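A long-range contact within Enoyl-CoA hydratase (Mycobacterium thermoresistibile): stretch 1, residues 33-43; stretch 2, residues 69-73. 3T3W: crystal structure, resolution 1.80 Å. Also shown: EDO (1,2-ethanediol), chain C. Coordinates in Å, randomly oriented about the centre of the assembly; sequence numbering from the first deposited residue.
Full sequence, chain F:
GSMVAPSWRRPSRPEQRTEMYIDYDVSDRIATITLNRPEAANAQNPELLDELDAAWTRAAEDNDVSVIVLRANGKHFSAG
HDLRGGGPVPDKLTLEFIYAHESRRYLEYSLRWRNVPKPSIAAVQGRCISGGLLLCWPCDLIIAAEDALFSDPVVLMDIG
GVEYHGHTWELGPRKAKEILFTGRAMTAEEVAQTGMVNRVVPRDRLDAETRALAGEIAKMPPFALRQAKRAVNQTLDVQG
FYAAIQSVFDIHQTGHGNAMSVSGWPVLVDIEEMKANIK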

# COMPACT_ATOMS: atom_id res chain seq x y z
N ILE F 33 -28.39 12.61 17.39
CA ILE F 33 -29.07 11.41 16.92
C ILE F 33 -29.06 10.42 18.09
O ILE F 33 -28.00 10.00 18.56
CB ILE F 33 -28.31 10.76 15.73
CG1 ILE F 33 -28.14 11.75 14.57
CG2 ILE F 33 -28.99 9.46 15.29
CD1 ILE F 33 -27.27 11.29 13.40
N THR F 34 -30.26 10.05 18.56
CA THR F 34 -30.40 9.16 19.68
C THR F 34 -30.99 7.80 19.30
O THR F 34 -32.07 7.74 18.70
CB THR F 34 -31.30 9.79 20.77
OG1 THR F 34 -30.68 10.97 21.28
CG2 THR F 34 -31.52 8.78 21.93
N LEU F 35 -30.28 6.72 19.65
CA LEU F 35 -30.81 5.36 19.57
C LEU F 35 -31.85 5.21 20.66
O LEU F 35 -31.54 5.31 21.83
CB LEU F 35 -29.71 4.33 19.76
CG LEU F 35 -28.45 4.46 18.88
CD1 LEU F 35 -27.48 3.31 19.23
CD2 LEU F 35 -28.83 4.50 17.41
N ASN F 36 -33.11 5.02 20.26
CA ASN F 36 -34.22 4.99 21.20
C ASN F 36 -34.97 3.66 21.13
O ASN F 36 -36.18 3.62 20.90
CB ASN F 36 -35.17 6.16 20.95
CG ASN F 36 -36.18 6.34 22.06
OD1 ASN F 36 -35.90 6.03 23.20
ND2 ASN F 36 -37.39 6.78 21.70
N ARG F 37 -34.23 2.57 21.30
CA ARG F 37 -34.80 1.25 21.49
C ARG F 37 -34.28 0.59 22.78
O ARG F 37 -33.77 -0.54 22.78
CB ARG F 37 -34.49 0.38 20.26
CG ARG F 37 -35.41 -0.80 20.10
CD ARG F 37 -34.92 -1.75 19.02
NE ARG F 37 -35.83 -2.90 18.93
CZ ARG F 37 -35.58 -4.00 18.24
NH1 ARG F 37 -34.44 -4.12 17.61
NH2 ARG F 37 -36.45 -4.99 18.20
N PRO F 38 -34.45 1.28 23.92
CA PRO F 38 -33.82 0.79 25.16
C PRO F 38 -34.44 -0.51 25.67
O PRO F 38 -33.78 -1.33 26.36
CB PRO F 38 -34.09 1.90 26.15
CG PRO F 38 -35.35 2.59 25.63
CD PRO F 38 -35.11 2.58 24.15
N GLU F 39 -35.70 -0.71 25.34
CA GLU F 39 -36.36 -1.99 25.67
C GLU F 39 -35.63 -3.23 25.11
O GLU F 39 -35.84 -4.35 25.61
CB GLU F 39 -37.84 -1.97 25.26
CG GLU F 39 -38.11 -2.01 23.73
CD GLU F 39 -38.02 -0.65 22.99
OE1 GLU F 39 -37.49 0.39 23.50
OE2 GLU F 39 -38.51 -0.64 21.84
N ALA F 40 -34.86 -3.06 24.04
CA ALA F 40 -34.08 -4.13 23.44
C ALA F 40 -32.57 -3.86 23.57
O ALA F 40 -31.77 -4.42 22.82
CB ALA F 40 -34.47 -4.31 21.97
N ALA F 41 -32.19 -3.00 24.51
CA ALA F 41 -30.79 -2.57 24.67
C ALA F 41 -30.20 -2.06 23.36
O ALA F 41 -29.01 -2.26 23.09
CB ALA F 41 -29.91 -3.69 25.28
N ASN F 42 -31.04 -1.36 22.59
CA ASN F 42 -30.65 -0.79 21.31
C ASN F 42 -30.09 -1.81 20.34
O ASN F 42 -29.22 -1.51 19.52
CB ASN F 42 -29.74 0.43 21.52
CG ASN F 42 -30.46 1.53 22.27
OD1 ASN F 42 -31.65 1.82 21.98
ND2 ASN F 42 -29.80 2.10 23.28
N ALA F 43 -30.61 -3.03 20.41
CA ALA F 43 -30.34 -4.02 19.39
C ALA F 43 -30.81 -3.47 18.07
O ALA F 43 -31.86 -2.80 17.99
CB ALA F 43 -31.06 -5.34 19.73
N VAL F 69 -23.72 14.48 17.01
CA VAL F 69 -23.57 13.68 18.21
C VAL F 69 -24.45 12.43 18.10
O VAL F 69 -25.65 12.55 17.84
CB VAL F 69 -23.94 14.47 19.49
CG1 VAL F 69 -24.01 13.52 20.73
CG2 VAL F 69 -22.97 15.62 19.73
N LEU F 70 -23.85 11.25 18.30
CA LEU F 70 -24.59 9.97 18.35
C LEU F 70 -24.59 9.48 19.80
O LEU F 70 -23.52 9.32 20.42
CB LEU F 70 -23.94 8.92 17.46
CG LEU F 70 -24.57 7.52 17.52
CD1 LEU F 70 -25.96 7.58 16.85
CD2 LEU F 70 -23.60 6.55 16.83
N ARG F 71 -25.79 9.28 20.33
CA ARG F 71 -25.98 8.82 21.69
C ARG F 71 -27.10 7.78 21.74
O ARG F 71 -27.75 7.48 20.74
CB ARG F 71 -26.27 9.99 22.63
CG ARG F 71 -27.54 10.77 22.29
CD ARG F 71 -27.89 11.93 23.21
NE ARG F 71 -28.10 11.45 24.57
CZ ARG F 71 -29.24 10.90 25.00
NH1 ARG F 71 -30.30 10.76 24.20
NH2 ARG F 71 -29.32 10.47 26.25
N ALA F 72 -27.37 7.26 22.93
CA ALA F 72 -28.31 6.15 23.08
C ALA F 72 -29.04 6.27 24.42
O ALA F 72 -28.41 6.58 25.44
CB ALA F 72 -27.58 4.82 23.01
N ASN F 73 -30.35 6.02 24.40
CA ASN F 73 -31.15 5.98 25.62
C ASN F 73 -31.00 4.69 26.39
O ASN F 73 -30.73 3.63 25.82
CB ASN F 73 -32.61 6.25 25.34
CG ASN F 73 -32.89 7.72 25.07
OD1 ASN F 73 -32.09 8.62 25.45
ND2 ASN F 73 -33.99 8.00 24.38
C1 EDO C . -39.70 -5.35 17.23
O1 EDO C . -39.10 -5.58 18.51
C2 EDO C . -40.59 -4.11 17.25
O2 EDO C . -39.86 -2.95 17.71

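Residues 33-35 and 69-72 lie side by side as parallel strands, pairing Ile-33 with Leu-70, Thr-34 with Arg-71 and Leu-35 with Ala-72. Four nearly straight backbone hydrogen bonds join them: Ile-33 N to Val-69 O (2.8 Å), Arg-71 N to Ile-33 O (2.9 Å), Leu-35 N to Arg-71 O (2.9 Å) and Asn-73 N to Leu-35 O (2.9 Å). The ladder thus alternates in direction, and Ile-33 and Leu-35 each use both N and O. On the face carrying Ile-33, Leu-35, Leu-70 and Ala-72 the packing is apolar; Leu-70 CD1 lies 3.9 Å from Ile-33 CG2 and 4.2 Å from Leu-35 CD2.

The face of Thr-34 and Arg-71 is polar. Arg-71 NH1 donates to Thr-34 OG1 (3.0 Å), which lies at the guanidinium edge near its plane, and also to Asn-73 OD1 (3.1 Å). Beyond the strands, Asn-73 satisfies both ends of its amide, since its ND2 donates to Asn-36 OD1 (3.0 Å) and its OD1 accepts from Arg-71 NH1. Asn-73 O accepts from Asn-42 ND2 (3.1 Å), while Asn-42 OD1 receives Arg-37 N (2.8 Å). Asn-42 therefore ties the turn after strand 33-35 both to itself and to Asn-73. The CA-to-CB bond of Arg-37 points away from the second stretch, and the side chain makes no contact with it; Arg-37 NH1 donates to Ala-43 O (2.9 Å) and NH2 to ethanediol O1 (2.7 Å).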